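PDB 5HJ1: pullulanase C protein from Klebsiella pneumoniae subsp. pneumoniae NTUH-K2044, which probably acts as the inner-membrane GspC component of the type II secretion system that exports pullulanase, its PDZ domain holding a fatty acid here. Local coordinates for residues Ile16-Pro24 with Tyr34-Phe45; Leu77-Leu85 with Gln92-Leu100. All coordinates share one frame; numbering follows the deposited sequence.

Interaction 1 (I16-P24 with Y34-F45) and interaction 2 (L77-L85 with Q92-L100) are two antiparallel hairpin contacts of one PDZ sheet, their centres about 14 Å apart. Both touch the vaccenic acid, supplying eight of the eleven residues of its pocket: Y19, L20 and L44 come from the first, and I83, L85, F98, A99 and L100 from the second. The carboxylate end of the lipid sits by Y19, and the chain then runs inward past F98 and I83 toward L85. The two contacts also meet directly: L44 CD1 packs on F98 CE1 at 3.9 Å, and deeper in, L36 CD1 lies 3.9 Å from L85 CD2.

Interaction 1 of 2, residues Ile16-Pro24 with Tyr34-Phe45; sequences ILTYLSISP and YRLNPGKDASLF. With VCA (vaccenic acid), chain B.
The Y19 ring is flanked by D41 and S43 from the loop after strand 30-38 and by the lipid. VCA C7 lies over one face, 3.7 Å above the plane and toward the rim, while S43 CB comes to the edge. The D41 carboxylate runs alongside, its plane turned 37° from the ring, with OD2 3.4 Å from Y19 CE1. The F45 ring has P38 CG centred over one face, and L20 CD2 meets its edge at CE1, 3.8 Å away. Y19 CG stands anti to its carbonyl carbon (chi1 -62°), which carries the phenol beside the lipid carboxylate; the very short separation there is doubtful. At the root of the side chain, Y19 CB touches L44 CD1 at 3.6 Å, the side chains crossing near-perpendicularly.

D41 is fixed in an Asx turn: OD1 takes S43 OG on its syn lone pair (2.6 Å) and S43 N from the anti side. A water ties Y19 O, D41 O and L44 N together. G39 N reaches Y19 O at 3.0 Å from above the carbonyl plane, and D41 N bonds T18 O. S21 pairs with N37 and S23 with R35, each by two backbone bonds, while I22 packs on Y34 and L36. In this antiparallel PDZ-domain hairpin, Y19, just before strand 20-27, and the loop after strand 30-38 line the carboxylate end of the fatty-acid pocket.

Interaction 2 of 2, residues Leu77-Leu85 with Gln92-Leu100; sequences LADMTEITL and QRHDIAFAL. With VCA (vaccenic acid), chain B.
F98 and L85 meet across the antiparallel beta hairpin of strands 82-89 and 92-99, which supplies one wall of the lipid pocket in this PDZ domain. Their side chains cross at a slant: L85 CB comes to the edge of the F98 ring, 3.8 Å from CE2. One face of that ring is turned to the fatty acid, whose C11, the start of the double bond in vaccenic acid, sits 3.6 Å above the plane and off toward the rim. L85 CD1 continues the apolar lining near VCA C16.

I83 and L100 cross at about a right angle, with CG2 of I83 3.8 Å from CD1 of L100. I83 CG1 sits between its own backbone N and carbonyl carbon (chi1 60°), and from there CD1 extends to VCA C13 at 3.8 Å. L77 meets L100 CD1 again roughly perpendicularly, so that methyl is packed by both residues, while L100 CD2 faces VCA C10.

The other face of the hairpin carries E82, T84, A97 and the CB of A99, whose backbone O still touches the lipid near VCA C5. Here T84 CG2 rests on D95 CB at 3.9 Å, and D95 OD1 is hydrogen-bonded to T86 OG1. On the side away from strand 92-99, T84 N donates to N60 OD1, just after strand 54-59, tying the hairpin to its neighbour in the sheet.

Paired backbone bonds hold the register: I83 with F98, and L85 with I96, where L85 N reaches I96 O at 2.8 Å. At the end of the model, L100 is still tethered: its N donates to T81 O over 3.0 Å, almost straight at 176°, but approaches from 41° above the carbonyl plane.

Interaction 1 of 2, residues Ile16-Pro24 with Tyr34-Phe45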
loop_
_atom_site.group_PDB
_atom_site.type_symbol
_atom_site.label_atom_id
_atom_site.label_comp_id
_atom_site.label_asym_id
_atom_site.label_seq_id
_atom_site.Cartn_x
_atom_site.Cartn_y
_atom_site.Cartn_z
ATOM N N ILE A 16 9.886 1.873 -4.551
ATOM C CA ILE A 16 8.485 1.450 -4.467
ATOM C C ILE A 16 7.582 2.082 -5.518
ATOM O O ILE A 16 6.749 1.387 -6.101
ATOM C CB ILE A 16 7.926 1.715 -3.069
ATOM C CG1 ILE A 16 8.741 0.847 -2.091
ATOM C CG2 ILE A 16 6.395 1.452 -3.029
ATOM C CD1 ILE A 16 8.502 1.213 -0.676
ATOM N N LEU A 17 7.770 3.368 -5.816
ATOM C CA LEU A 17 6.919 4.055 -6.773
ATOM C C LEU A 17 7.213 3.655 -8.229
ATOM O O LEU A 17 6.459 4.048 -9.102
ATOM C CB LEU A 17 6.894 5.559 -6.507
ATOM C CG LEU A 17 6.247 5.917 -5.132
ATOM C CD1 LEU A 17 6.501 7.411 -4.923
ATOM C CD2 LEU A 17 4.786 5.548 -5.040
ATOM N N THR A 18 8.296 2.937 -8.453
ATOM C CA THR A 18 8.512 2.363 -9.781
ATOM C C THR A 18 7.545 1.201 -10.000
ATOM O O THR A 18 7.150 0.921 -11.154
ATOM C CB THR A 18 9.932 1.839 -9.928
ATOM O OG1 THR A 18 10.866 2.940 -9.771
ATOM C CG2 THR A 18 10.182 1.256 -11.303
ATOM N N TYR A 19 7.127 0.535 -8.914
ATOM C CA TYR A 19 6.233 -0.617 -9.011
ATOM C C TYR A 19 4.792 -0.284 -8.804
ATOM O O TYR A 19 3.919 -1.085 -9.187
ATOM C CB TYR A 19 6.633 -1.729 -7.968
ATOM C CG TYR A 19 7.984 -2.315 -8.125
ATOM C CD1 TYR A 19 8.175 -3.397 -8.988
ATOM C CD2 TYR A 19 9.049 -1.755 -7.480
ATOM C CE1 TYR A 19 9.407 -4.016 -9.091
ATOM C CE2 TYR A 19 10.327 -2.283 -7.661
ATOM C CZ TYR A 19 10.452 -3.410 -8.486
ATOM O OH TYR A 19 11.688 -4.044 -8.680
ATOM N N LEU A 20 4.506 0.864 -8.192
ATOM C CA LEU A 20 3.146 1.217 -7.783
ATOM C C LEU A 20 2.798 2.629 -8.083
ATOM O O LEU A 20 3.633 3.519 -7.832
ATOM C CB LEU A 20 2.952 1.057 -6.257
ATOM C CG LEU A 20 3.035 -0.309 -5.722
ATOM C CD1 LEU A 20 2.953 -0.255 -4.184
ATOM C CD2 LEU A 20 1.879 -1.125 -6.229
ATOM N N SER A 21 1.630 2.853 -8.634
ATOM C CA SER A 21 0.972 4.165 -8.767
ATOM C C SER A 21 -0.083 4.183 -7.661
ATOM O O SER A 21 -0.926 3.278 -7.575
ATOM C CB SER A 21 0.339 4.239 -10.117
ATOM O OG SER A 21 -0.152 5.547 -10.358
ATOM N N ILE A 22 -0.061 5.193 -6.800
ATOM C CA ILE A 22 -0.872 5.220 -5.560
ATOM C C ILE A 22 -1.652 6.491 -5.425
ATOM O O ILE A 22 -1.140 7.576 -5.671
ATOM C CB ILE A 22 0.058 5.055 -4.341
ATOM C CG1 ILE A 22 0.860 3.793 -4.438
ATOM C CG2 ILE A 22 -0.725 5.052 -3.000
ATOM C CD1 ILE A 22 1.931 3.586 -3.375
ATOM N N SER A 23 -2.970 6.403 -5.199
ATOM C CA SER A 23 -3.774 7.614 -4.874
ATOM C C SER A 23 -4.658 7.387 -3.642
ATOM O O SER A 23 -5.473 6.412 -3.635
ATOM C CB SER A 23 -4.751 7.938 -5.964
ATOM O OG SER A 23 -4.021 8.202 -7.131
ATOM N N PRO A 24 -4.620 8.299 -2.613
ATOM C CA PRO A 24 -5.569 8.182 -1.530
ATOM C C PRO A 24 -6.974 8.273 -2.111
ATOM O O PRO A 24 -7.181 9.011 -3.071
ATOM C CB PRO A 24 -5.239 9.367 -0.645
ATOM C CG PRO A 24 -4.573 10.299 -1.498
ATOM C CD PRO A 24 -3.815 9.498 -2.515
ATOM N N TYR A 34 -5.946 3.415 -0.030
ATOM C CA TYR A 34 -5.087 3.886 -1.118
ATOM C C TYR A 34 -5.288 3.026 -2.311
ATOM O O TYR A 34 -5.075 1.776 -2.250
ATOM C CB TYR A 34 -3.593 3.869 -0.719
ATOM C CG TYR A 34 -3.302 4.889 0.334
ATOM C CD1 TYR A 34 -3.537 4.621 1.696
ATOM C CD2 TYR A 34 -2.871 6.163 0.004
ATOM C CE1 TYR A 34 -3.356 5.628 2.640
ATOM C CE2 TYR A 34 -2.650 7.144 0.972
ATOM C CZ TYR A 34 -2.895 6.844 2.306
ATOM O OH TYR A 34 -2.698 7.839 3.296
ATOM N N ARG A 35 -5.668 3.616 -3.423
ATOM C CA ARG A 35 -5.947 2.855 -4.666
ATOM C C ARG A 35 -4.602 2.566 -5.321
ATOM O O ARG A 35 -3.780 3.445 -5.557
ATOM C CB ARG A 35 -6.774 3.732 -5.603
ATOM C CG ARG A 35 -7.342 3.037 -6.885
ATOM C CD ARG A 35 -8.350 2.002 -6.606
ATOM N NE ARG A 35 -9.533 2.568 -5.941
ATOM C CZ ARG A 35 -10.432 1.880 -5.309
ATOM N NH1 ARG A 35 -10.309 0.577 -5.212
ATOM N NH2 ARG A 35 -11.478 2.481 -4.712
ATOM N N LEU A 36 -4.368 1.300 -5.683
ATOM C CA LEU A 36 -3.133 0.837 -6.248
ATOM C C LEU A 36 -3.301 0.427 -7.699
ATOM O O LEU A 36 -4.261 -0.237 -8.068
ATOM C CB LEU A 36 -2.593 -0.414 -5.522
ATOM C CG LEU A 36 -2.505 -0.272 -4.014
ATOM C CD1 LEU A 36 -2.018 -1.612 -3.444
ATOM C CD2 LEU A 36 -1.610 0.850 -3.608
ATOM N N ASN A 37 -2.313 0.822 -8.517
ATOM C CA ASN A 37 -2.230 0.420 -9.925
ATOM C C ASN A 37 -0.763 0.238 -10.227
ATOM O O ASN A 37 0.140 0.661 -9.489
ATOM C CB ASN A 37 -2.938 1.428 -10.820
ATOM C CG ASN A 37 -4.392 1.138 -10.926
ATOM O OD1 ASN A 37 -4.787 0.050 -11.334
ATOM N ND2 ASN A 37 -5.223 2.060 -10.440
ATOM N N PRO A 38 -0.450 -0.381 -11.379
ATOM C CA PRO A 38 0.954 -0.586 -11.669
ATOM C C PRO A 38 1.697 0.698 -11.870
ATOM O O PRO A 38 1.195 1.650 -12.481
ATOM C CB PRO A 38 0.884 -1.426 -12.962
ATOM C CG PRO A 38 -0.424 -2.092 -12.990
ATOM C CD PRO A 38 -1.341 -1.125 -12.290
ATOM N N GLY A 39 2.948 0.687 -11.411
ATOM C CA GLY A 39 3.917 1.686 -11.750
ATOM C C GLY A 39 4.470 1.379 -13.191
ATOM O O GLY A 39 3.948 0.466 -13.916
ATOM N N LYS A 40 5.584 1.990 -13.547
ATOM C CA LYS A 40 6.235 1.676 -14.823
ATOM C C LYS A 40 6.584 0.229 -14.908
ATOM O O LYS A 40 6.542 -0.353 -16.016
ATOM C CB LYS A 40 7.435 2.554 -14.992
ATOM C CG LYS A 40 7.051 3.993 -15.282
ATOM C CD LYS A 40 8.238 4.864 -15.544
ATOM C CE LYS A 40 7.766 6.214 -16.102
ATOM N NZ LYS A 40 8.859 7.166 -16.320
ATOM N N ASP A 41 6.968 -0.405 -13.800
ATOM C CA ASP A 41 7.247 -1.855 -13.740
ATOM C C ASP A 41 6.048 -2.480 -13.112
ATOM O O ASP A 41 5.796 -2.286 -11.932
ATOM C CB ASP A 41 8.538 -2.131 -12.941
ATOM C CG ASP A 41 8.893 -3.554 -12.815
ATOM O OD1 ASP A 41 8.050 -4.438 -13.090
ATOM O OD2 ASP A 41 10.073 -3.902 -12.446
ATOM N N ALA A 42 5.303 -3.235 -13.885
ATOM C CA ALA A 42 4.065 -3.895 -13.482
ATOM C C ALA A 42 4.199 -5.292 -12.922
ATOM O O ALA A 42 3.213 -6.023 -12.784
ATOM C CB ALA A 42 3.043 -3.839 -14.638
ATOM N N SER A 43 5.409 -5.622 -12.502
ATOM C CA SER A 43 5.737 -6.962 -12.012
ATOM C C SER A 43 4.911 -7.504 -10.875
ATOM O O SER A 43 4.603 -8.715 -10.928
ATOM C CB SER A 43 7.135 -6.961 -11.508
ATOM O OG SER A 43 8.077 -6.964 -12.634
ATOM N N LEU A 44 4.461 -6.659 -9.954
ATOM C CA LEU A 44 3.747 -7.116 -8.756
ATOM C C LEU A 44 2.320 -7.458 -9.066
ATOM O O LEU A 44 1.609 -7.957 -8.176
ATOM C CB LEU A 44 3.759 -6.039 -7.717
ATOM C CG LEU A 44 5.102 -5.519 -7.197
ATOM C CD1 LEU A 44 4.892 -4.352 -6.218
ATOM C CD2 LEU A 44 5.950 -6.651 -6.700
ATOM N N PHE A 45 1.827 -7.181 -10.269
ATOM C CA PHE A 45 0.431 -7.362 -10.648
ATOM C C PHE A 45 0.285 -8.680 -11.370
ATOM O O PHE A 45 0.732 -8.838 -12.516
ATOM C CB PHE A 45 -0.051 -6.146 -11.430
ATOM C CG PHE A 45 -0.226 -4.938 -10.586
ATOM C CD1 PHE A 45 0.883 -4.165 -10.181
ATOM C CD2 PHE A 45 -1.461 -4.548 -10.092
ATOM C CE1 PHE A 45 0.749 -3.107 -9.265
ATOM C CE2 PHE A 45 -1.591 -3.473 -9.218
ATOM C CZ PHE A 45 -0.523 -2.748 -8.816
HETATM O O2 VCA B . 12.381 -6.069 -7.662
HETATM C C1 VCA B . 13.004 -6.807 -6.870
HETATM O O1 VCA B . 13.849 -7.647 -7.259
HETATM C C2 VCA B . 12.706 -6.681 -5.389
HETATM C C3 VCA B . 13.771 -5.834 -4.697
HETATM C C4 VCA B . 13.178 -4.557 -4.105
HETATM C C5 VCA B . 11.689 -4.708 -3.815
HETATM C C6 VCA B . 10.878 -4.615 -5.097
HETATM C C7 VCA B . 9.382 -4.531 -4.830
HETATM C C8 VCA B . 9.026 -3.665 -3.623
HETATM C C9 VCA B . 7.511 -3.651 -3.462
HETATM C C10 VCA B . 6.976 -2.953 -2.216
HETATM C C11 VCA B . 5.520 -3.243 -2.172
HETATM C C12 VCA B . 4.623 -2.600 -1.453
HETATM C C13 VCA B . 4.857 -1.374 -0.603
HETATM C C14 VCA B . 3.439 -0.865 -0.424
HETATM C C15 VCA B . 3.199 0.337 0.467
HETATM C C16 VCA B . 1.818 0.810 0.044
HETATM C C17 VCA B . 1.092 1.621 1.081
HETATM C C18 VCA B . -0.220 2.045 0.453
HETATM O O HOH W 1 6.242 4.250 -11.823
HETATM O O HOH W 2 4.356 -3.719 -10.097
HETATM O O HOH W 3 11.693 -5.883 -11.163
#

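Interaction 2 of 2, residues Leu77-Leu85 with Gln92-Leu100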
loop_
_atom_site.group_PDB
_atom_site.type_symbol
_atom_site.label_atom_id
_atom_site.label_comp_id
_atom_site.label_asym_id
_atom_site.label_seq_id
_atom_site.Cartn_x
_atom_site.Cartn_y
_atom_site.Cartn_z
ATOM N N LEU A 77 8.440 0.759 8.280
ATOM C CA LEU A 77 8.847 0.079 7.022
ATOM C C LEU A 77 10.356 0.231 6.676
ATOM O O LEU A 77 10.959 -0.665 6.058
ATOM C CB LEU A 77 7.931 0.564 5.862
ATOM C CG LEU A 77 7.958 -0.093 4.466
ATOM C CD1 LEU A 77 6.658 0.194 3.718
ATOM C CD2 LEU A 77 9.159 0.307 3.612
ATOM N N ALA A 78 10.960 1.333 7.119
ATOM C CA ALA A 78 12.386 1.627 6.883
ATOM C C ALA A 78 13.376 0.439 7.019
ATOM O O ALA A 78 14.110 0.120 6.069
ATOM C CB ALA A 78 12.820 2.786 7.783
ATOM N N ASP A 79 13.417 -0.219 8.176
ATOM C CA ASP A 79 14.353 -1.342 8.328
ATOM C C ASP A 79 13.669 -2.713 8.273
ATOM O O ASP A 79 14.151 -3.648 8.902
ATOM C CB ASP A 79 15.206 -1.218 9.608
ATOM C CG ASP A 79 16.105 0.021 9.617
ATOM O OD1 ASP A 79 15.583 1.152 9.558
ATOM O OD2 ASP A 79 17.338 -0.143 9.744
HETATM N N MSE A 80 12.567 -2.859 7.526
HETATM C CA MSE A 80 11.919 -4.176 7.451
HETATM C C MSE A 80 12.406 -4.943 6.268
HETATM O O MSE A 80 12.727 -4.357 5.222
HETATM C CB MSE A 80 10.398 -4.060 7.431
HETATM C CG MSE A 80 9.942 -3.808 8.853
HETATM SE SE MSE A 80 8.030 -3.474 9.048
HETATM C CE MSE A 80 7.422 -5.331 9.355
ATOM N N THR A 81 12.411 -6.269 6.390
ATOM C CA THR A 81 12.851 -7.140 5.311
ATOM C C THR A 81 11.662 -7.738 4.501
ATOM O O THR A 81 11.827 -8.177 3.387
ATOM C CB THR A 81 13.754 -8.283 5.842
ATOM O OG1 THR A 81 14.380 -8.952 4.741
ATOM C CG2 THR A 81 12.987 -9.307 6.658
ATOM N N GLU A 82 10.482 -7.781 5.083
ATOM C CA GLU A 82 9.318 -8.342 4.383
ATOM C C GLU A 82 8.185 -7.618 5.008
ATOM O O GLU A 82 8.173 -7.407 6.221
ATOM C CB GLU A 82 9.165 -9.874 4.599
ATOM C CG GLU A 82 7.969 -10.519 3.886
ATOM C CD GLU A 82 8.036 -12.037 3.788
ATOM O OE1 GLU A 82 7.093 -12.739 4.260
ATOM O OE2 GLU A 82 9.037 -12.601 3.281
ATOM N N ILE A 83 7.240 -7.191 4.162
ATOM C CA ILE A 83 6.108 -6.444 4.631
ATOM C C ILE A 83 4.843 -6.969 4.035
ATOM O O ILE A 83 4.873 -7.629 2.952
ATOM C CB ILE A 83 6.215 -4.946 4.309
ATOM C CG1 ILE A 83 6.311 -4.716 2.777
ATOM C CG2 ILE A 83 7.416 -4.361 5.025
ATOM C CD1 ILE A 83 6.236 -3.269 2.427
ATOM N N THR A 84 3.742 -6.810 4.729
ATOM C CA THR A 84 2.488 -7.306 4.200
ATOM C C THR A 84 1.517 -6.177 3.970
ATOM O O THR A 84 1.354 -5.301 4.841
ATOM C CB THR A 84 1.864 -8.248 5.189
ATOM O OG1 THR A 84 2.788 -9.331 5.453
ATOM C CG2 THR A 84 0.550 -8.817 4.742
ATOM N N LEU A 85 0.816 -6.251 2.872
ATOM C CA LEU A 85 -0.217 -5.296 2.551
ATOM C C LEU A 85 -1.561 -6.020 2.574
ATOM O O LEU A 85 -1.681 -7.179 2.052
ATOM C CB LEU A 85 -0.006 -4.792 1.126
ATOM C CG LEU A 85 -0.448 -3.467 0.683
ATOM C CD1 LEU A 85 -0.011 -2.332 1.622
ATOM C CD2 LEU A 85 0.191 -3.281 -0.736
ATOM N N GLN A 92 -13.755 -8.291 -0.772
ATOM C CA GLN A 92 -12.948 -9.196 0.078
ATOM C C GLN A 92 -11.550 -8.684 0.412
ATOM O O GLN A 92 -10.985 -7.921 -0.384
ATOM C CB GLN A 92 -12.817 -10.595 -0.575
ATOM C CG GLN A 92 -13.696 -11.727 -0.027
ATOM C CD GLN A 92 -13.065 -12.386 1.204
ATOM O OE1 GLN A 92 -12.860 -13.611 1.242
ATOM N NE2 GLN A 92 -12.663 -11.562 2.174
ATOM N N ARG A 93 -11.066 -9.034 1.590
ATOM C CA ARG A 93 -9.710 -8.705 1.968
ATOM C C ARG A 93 -8.778 -9.820 1.512
ATOM O O ARG A 93 -9.115 -11.024 1.438
ATOM C CB ARG A 93 -9.554 -8.509 3.467
ATOM C CG ARG A 93 -10.062 -7.168 4.014
ATOM C CD ARG A 93 -10.099 -7.236 5.526
ATOM N NE ARG A 93 -10.279 -5.979 6.276
ATOM C CZ ARG A 93 -11.290 -5.125 6.151
ATOM N NH1 ARG A 93 -12.179 -5.242 5.168
ATOM N NH2 ARG A 93 -11.338 -4.064 6.945
ATOM N N HIS A 94 -7.572 -9.391 1.193
ATOM C CA HIS A 94 -6.496 -10.275 0.770
ATOM C C HIS A 94 -5.192 -9.745 1.320
ATOM O O HIS A 94 -4.914 -8.536 1.202
ATOM C CB HIS A 94 -6.347 -10.349 -0.744
ATOM C CG HIS A 94 -7.529 -10.864 -1.514
ATOM N ND1 HIS A 94 -7.482 -12.063 -2.213
ATOM C CD2 HIS A 94 -8.700 -10.287 -1.849
ATOM C CE1 HIS A 94 -8.601 -12.222 -2.890
ATOM N NE2 HIS A 94 -9.375 -11.177 -2.662
ATOM N N ASP A 95 -4.311 -10.569 1.819
ATOM C CA ASP A 95 -2.981 -10.210 2.304
ATOM C C ASP A 95 -1.947 -10.637 1.293
ATOM O O ASP A 95 -1.952 -11.822 0.847
ATOM C CB ASP A 95 -2.606 -10.851 3.657
ATOM C CG ASP A 95 -3.168 -10.144 4.869
ATOM O OD1 ASP A 95 -3.826 -9.101 4.825
ATOM O OD2 ASP A 95 -2.970 -10.719 5.980
ATOM N N ILE A 96 -1.027 -9.750 0.972
ATOM C CA ILE A 96 0.011 -9.981 0.048
ATOM C C ILE A 96 1.281 -9.567 0.746
ATOM O O ILE A 96 1.309 -8.509 1.380
ATOM C CB ILE A 96 -0.147 -9.119 -1.206
ATOM C CG1 ILE A 96 -1.521 -9.236 -1.793
ATOM C CG2 ILE A 96 0.899 -9.477 -2.245
ATOM C CD1 ILE A 96 -1.936 -10.625 -2.139
ATOM N N ALA A 97 2.293 -10.437 0.729
ATOM C CA ALA A 97 3.605 -10.105 1.279
ATOM C C ALA A 97 4.631 -9.806 0.199
ATOM O O ALA A 97 4.598 -10.340 -0.883
ATOM C CB ALA A 97 4.086 -11.212 2.211
ATOM N N PHE A 98 5.549 -8.921 0.563
ATOM C CA PHE A 98 6.580 -8.453 -0.315
ATOM C C PHE A 98 7.957 -8.526 0.327
ATOM O O PHE A 98 8.145 -7.950 1.364
ATOM C CB PHE A 98 6.320 -6.956 -0.709
ATOM C CG PHE A 98 4.995 -6.744 -1.392
ATOM C CD1 PHE A 98 4.858 -6.886 -2.766
ATOM C CD2 PHE A 98 3.827 -6.481 -0.657
ATOM C CE1 PHE A 98 3.616 -6.704 -3.344
ATOM C CE2 PHE A 98 2.593 -6.362 -1.214
ATOM C CZ PHE A 98 2.484 -6.459 -2.569
ATOM N N ALA A 99 8.869 -9.231 -0.316
ATOM C CA ALA A 99 10.275 -9.296 0.097
ATOM C C ALA A 99 10.962 -7.977 -0.352
ATOM O O ALA A 99 10.832 -7.591 -1.513
ATOM C CB ALA A 99 10.941 -10.528 -0.507
ATOM N N LEU A 100 11.612 -7.251 0.566
ATOM C CA LEU A 100 12.248 -5.955 0.252
ATOM C C LEU A 100 13.770 -5.990 0.145
ATOM O O LEU A 100 14.336 -7.049 0.225
ATOM C CB LEU A 100 11.897 -4.946 1.329
ATOM C CG LEU A 100 10.410 -4.703 1.564
ATOM C CD1 LEU A 100 10.232 -3.630 2.628
ATOM C CD2 LEU A 100 9.732 -4.293 0.272
HETATM O O2 VCA B . 12.381 -6.069 -7.662
HETATM C C1 VCA B . 13.004 -6.807 -6.870
HETATM O O1 VCA B . 13.849 -7.647 -7.259
HETATM C C2 VCA B . 12.706 -6.681 -5.389
HETATM C C3 VCA B . 13.771 -5.834 -4.697
HETATM C C4 VCA B . 13.178 -4.557 -4.105
HETATM C C5 VCA B . 11.689 -4.708 -3.815
HETATM C C6 VCA B . 10.878 -4.615 -5.097
HETATM C C7 VCA B . 9.382 -4.531 -4.830
HETATM C C8 VCA B . 9.026 -3.665 -3.623
HETATM C C9 VCA B . 7.511 -3.651 -3.462
HETATM C C10 VCA B . 6.976 -2.953 -2.216
HETATM C C11 VCA B . 5.520 -3.243 -2.172
HETATM C C12 VCA B . 4.623 -2.600 -1.453
HETATM C C13 VCA B . 4.857 -1.374 -0.603
HETATM C C14 VCA B . 3.439 -0.865 -0.424
HETATM C C15 VCA B . 3.199 0.337 0.467
HETATM C C16 VCA B . 1.818 0.810 0.044
HETATM C C17 VCA B . 1.092 1.621 1.081
HETATM C C18 VCA B . -0.220 2.045 0.453
#